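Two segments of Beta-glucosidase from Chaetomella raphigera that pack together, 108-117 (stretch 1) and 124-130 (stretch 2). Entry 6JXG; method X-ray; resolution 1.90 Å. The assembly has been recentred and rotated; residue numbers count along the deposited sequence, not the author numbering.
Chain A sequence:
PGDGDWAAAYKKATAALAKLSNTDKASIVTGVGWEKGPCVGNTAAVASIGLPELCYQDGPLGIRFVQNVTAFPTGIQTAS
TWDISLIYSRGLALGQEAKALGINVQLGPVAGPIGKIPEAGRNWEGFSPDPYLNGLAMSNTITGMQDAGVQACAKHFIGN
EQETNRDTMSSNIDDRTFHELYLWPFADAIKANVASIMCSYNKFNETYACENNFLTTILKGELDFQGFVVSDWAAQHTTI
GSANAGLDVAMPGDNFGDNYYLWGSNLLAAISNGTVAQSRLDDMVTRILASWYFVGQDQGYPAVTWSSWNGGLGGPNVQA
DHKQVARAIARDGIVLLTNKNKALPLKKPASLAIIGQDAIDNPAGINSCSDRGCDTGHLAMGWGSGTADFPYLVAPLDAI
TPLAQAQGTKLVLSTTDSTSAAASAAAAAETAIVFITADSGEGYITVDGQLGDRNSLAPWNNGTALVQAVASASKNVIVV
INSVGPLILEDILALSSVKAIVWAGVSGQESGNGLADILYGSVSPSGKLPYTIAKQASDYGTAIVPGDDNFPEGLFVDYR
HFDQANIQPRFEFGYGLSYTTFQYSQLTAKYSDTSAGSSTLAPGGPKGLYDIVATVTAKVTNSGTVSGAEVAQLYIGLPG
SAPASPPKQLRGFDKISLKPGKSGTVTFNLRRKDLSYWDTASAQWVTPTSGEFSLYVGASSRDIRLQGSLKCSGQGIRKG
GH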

# COMPACT_ATOMS: atom_id res chain seq x y z
N GLY A 108 -5.73 3.63 7.81
CA GLY A 108 -4.98 3.41 6.56
C GLY A 108 -5.48 4.46 5.54
O GLY A 108 -6.45 5.20 5.80
N PRO A 109 -4.91 4.49 4.35
CA PRO A 109 -3.94 3.59 3.83
C PRO A 109 -2.47 3.99 4.16
O PRO A 109 -2.22 4.91 4.87
CB PRO A 109 -4.19 3.63 2.33
CG PRO A 109 -4.61 5.08 2.05
CD PRO A 109 -5.28 5.52 3.36
N VAL A 110 -1.55 3.18 3.67
CA VAL A 110 -0.15 3.27 4.04
C VAL A 110 0.70 3.86 2.92
O VAL A 110 0.90 3.22 1.87
CB VAL A 110 0.37 1.87 4.45
CG1 VAL A 110 1.87 1.92 4.69
CG2 VAL A 110 -0.35 1.33 5.71
N ALA A 111 1.15 5.10 3.14
CA ALA A 111 2.15 5.78 2.28
C ALA A 111 3.60 5.64 2.71
O ALA A 111 4.50 6.03 1.95
CB ALA A 111 1.87 7.26 2.20
N GLY A 112 3.82 5.19 3.95
CA GLY A 112 5.17 5.08 4.58
C GLY A 112 5.09 3.86 5.50
O GLY A 112 4.33 3.83 6.47
N PRO A 113 5.89 2.83 5.25
CA PRO A 113 6.96 2.73 4.27
C PRO A 113 6.45 2.67 2.79
O PRO A 113 5.34 2.11 2.50
CB PRO A 113 7.58 1.42 4.61
CG PRO A 113 6.42 0.57 5.15
CD PRO A 113 5.67 1.56 5.98
N ILE A 114 7.26 3.18 1.88
CA ILE A 114 7.04 2.93 0.45
C ILE A 114 7.64 1.57 0.08
O ILE A 114 7.18 0.92 -0.87
CB ILE A 114 7.60 4.05 -0.48
CG1 ILE A 114 9.13 4.08 -0.50
CG2 ILE A 114 7.03 5.44 -0.14
CD1 ILE A 114 9.68 5.13 -1.52
N GLY A 115 8.66 1.12 0.84
CA GLY A 115 9.32 -0.14 0.59
C GLY A 115 10.66 -0.04 -0.16
O GLY A 115 10.95 -0.90 -0.94
N LYS A 116 11.45 1.00 0.14
CA LYS A 116 12.78 1.21 -0.42
C LYS A 116 13.73 0.04 -0.12
O LYS A 116 14.69 -0.21 -0.91
CB LYS A 116 13.40 2.53 0.12
CG LYS A 116 14.82 2.34 0.71
CD LYS A 116 15.03 3.27 1.79
CE LYS A 116 15.84 2.89 2.97
NZ LYS A 116 17.28 3.09 2.88
N ILE A 117 13.47 -0.66 0.99
CA ILE A 117 14.25 -1.86 1.41
C ILE A 117 13.42 -3.08 1.16
O ILE A 117 12.38 -3.29 1.83
CB ILE A 117 14.70 -1.81 2.89
CG1 ILE A 117 15.52 -0.55 3.17
CG2 ILE A 117 15.39 -3.10 3.29
CD1 ILE A 117 15.69 -0.23 4.61
N TRP A 124 4.30 -4.77 2.08
CA TRP A 124 3.00 -5.31 1.62
C TRP A 124 1.74 -4.55 2.01
O TRP A 124 0.73 -4.56 1.24
CB TRP A 124 2.84 -6.79 2.03
CG TRP A 124 2.87 -7.03 3.47
CD1 TRP A 124 3.97 -7.20 4.25
CD2 TRP A 124 1.74 -6.96 4.36
NE1 TRP A 124 3.58 -7.36 5.58
CE2 TRP A 124 2.21 -7.19 5.66
CE3 TRP A 124 0.37 -6.77 4.17
CZ2 TRP A 124 1.35 -7.25 6.80
CZ3 TRP A 124 -0.52 -6.81 5.31
CH2 TRP A 124 -0.02 -7.05 6.59
N GLU A 125 1.80 -3.79 3.11
CA GLU A 125 0.67 -2.96 3.48
C GLU A 125 0.53 -1.72 2.60
O GLU A 125 -0.58 -1.12 2.50
CB GLU A 125 0.84 -2.44 4.92
CG GLU A 125 0.98 -3.46 6.03
CD GLU A 125 0.57 -2.93 7.39
OE1 GLU A 125 -0.58 -2.40 7.54
OE2 GLU A 125 1.36 -3.07 8.35
N GLY A 126 1.64 -1.34 1.98
CA GLY A 126 1.75 -0.13 1.19
C GLY A 126 1.48 -0.30 -0.30
O GLY A 126 0.88 -1.25 -0.73
N PHE A 127 1.94 0.71 -1.07
CA PHE A 127 1.55 0.93 -2.44
C PHE A 127 2.75 1.13 -3.38
O PHE A 127 2.69 1.87 -4.37
CB PHE A 127 0.63 2.16 -2.55
CG PHE A 127 -0.76 1.93 -2.01
CD1 PHE A 127 -1.49 0.73 -2.30
CD2 PHE A 127 -1.41 2.97 -1.36
CE1 PHE A 127 -2.80 0.60 -1.88
CE2 PHE A 127 -2.74 2.81 -0.93
CZ PHE A 127 -3.41 1.66 -1.17
N SER A 128 3.85 0.49 -3.02
CA SER A 128 5.10 0.39 -3.87
C SER A 128 6.15 1.44 -3.61
O SER A 128 5.87 2.55 -3.19
CB SER A 128 4.80 0.31 -5.36
OG SER A 128 4.81 1.56 -5.97
N PRO A 129 7.41 1.12 -3.96
CA PRO A 129 8.50 2.08 -3.89
C PRO A 129 8.58 3.06 -5.07
O PRO A 129 9.51 3.86 -5.13
CB PRO A 129 9.77 1.19 -3.85
CG PRO A 129 9.38 -0.01 -4.59
CD PRO A 129 7.93 -0.25 -4.17
N ASP A 130 7.56 3.07 -5.93
CA ASP A 130 7.38 4.13 -6.91
C ASP A 130 6.42 5.20 -6.40
O ASP A 130 5.25 4.94 -6.11
CB ASP A 130 6.82 3.61 -8.22
CG ASP A 130 6.74 4.72 -9.23
OD1 ASP A 130 7.85 5.05 -9.77
OD2 ASP A 130 5.64 5.29 -9.43
O HOH W 1 3.34 2.68 0.79
O HOH W 2 -2.06 0.92 1.73
O HOH W 3 5.22 -1.02 -0.87

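No direct hydrogen bond crosses between the two stretches; they are joined by apolar packing and by three waters that link their backbones. The surface buried between them, both sides summed, is 402 Å², and Val110, Ile114 and Pro129 cover the most of it. The backbones are closest at two places, with CA atoms 4.8 Å apart for Val110 and Gly126 and 4.7 Å apart for Ile114 and Pro129.

Val110 points its CA-to-CB bond toward stretch 2, with chi1 at 174° (t). Val110 CB lies 3.7 Å from Glu125 O, and Val110 CG2 is 4.0 Å from Glu125 CB, so a compact branched side chain fills the space beside the Glu125 backbone without asking for a polar partner. Its own backbone is satisfied through solvent. Water 2 accepts from Val110 N at 3.0 Å and donates to Glu125 O at 2.6 Å. Water 1 donates to Val110 O and to Pro113 O, 2.7 Å from each oxygen, and accepts from Phe127 N at 3.0 Å. Val110 O also receives a CA-H...O contact from Gly126 CA, at 3.5 Å with an angle of 131° at the hydrogen. Glycine suits this position: an ideal CB on Gly126 would stand 3.0 Å from Pro113 O, a clash.

Next to Val110, Pro109 follows a cis peptide bond and points its CA-to-CB bond toward stretch 2; Pro109 CB meets Phe127 CE2 at 3.7 Å. The CA-to-CB bond of Phe127 points sideways, but the end of the side chain comes nearer, and its ring meets Pro109 CB and Val110 O obliquely.

At the second close approach, Ile114 O is 3.1 Å from Pro129 N. This is not a hydrogen bond, because a proline nitrogen within the chain carries no hydrogen. Nor can Ile114 O bond to Ser128 O, 3.1 Å away, since both are acceptors. Ile114 O instead accepts from water 3 at 2.8 Å, and the same water accepts from Ser128 N at 3.0 Å, bridging the backbones. The Ile114 side chain (chi1 69°, p; chi2 175°, t) adds a looser apolar contact, Ile114 CG1 to Pro129 CB at 4.5 Å.

Pro129 CB also approaches Gly115 O at 3.8 Å. Gly115 has phi/psi of 100/37, where a CB would be jammed against the preceding carbonyl oxygen, so the backbone itself calls for glycine. The CA-to-CB bond of Ser128 points away from stretch 1, and the side chain serves its own loop: Ser128 OG accepts from Asp130 N at 3.1 Å.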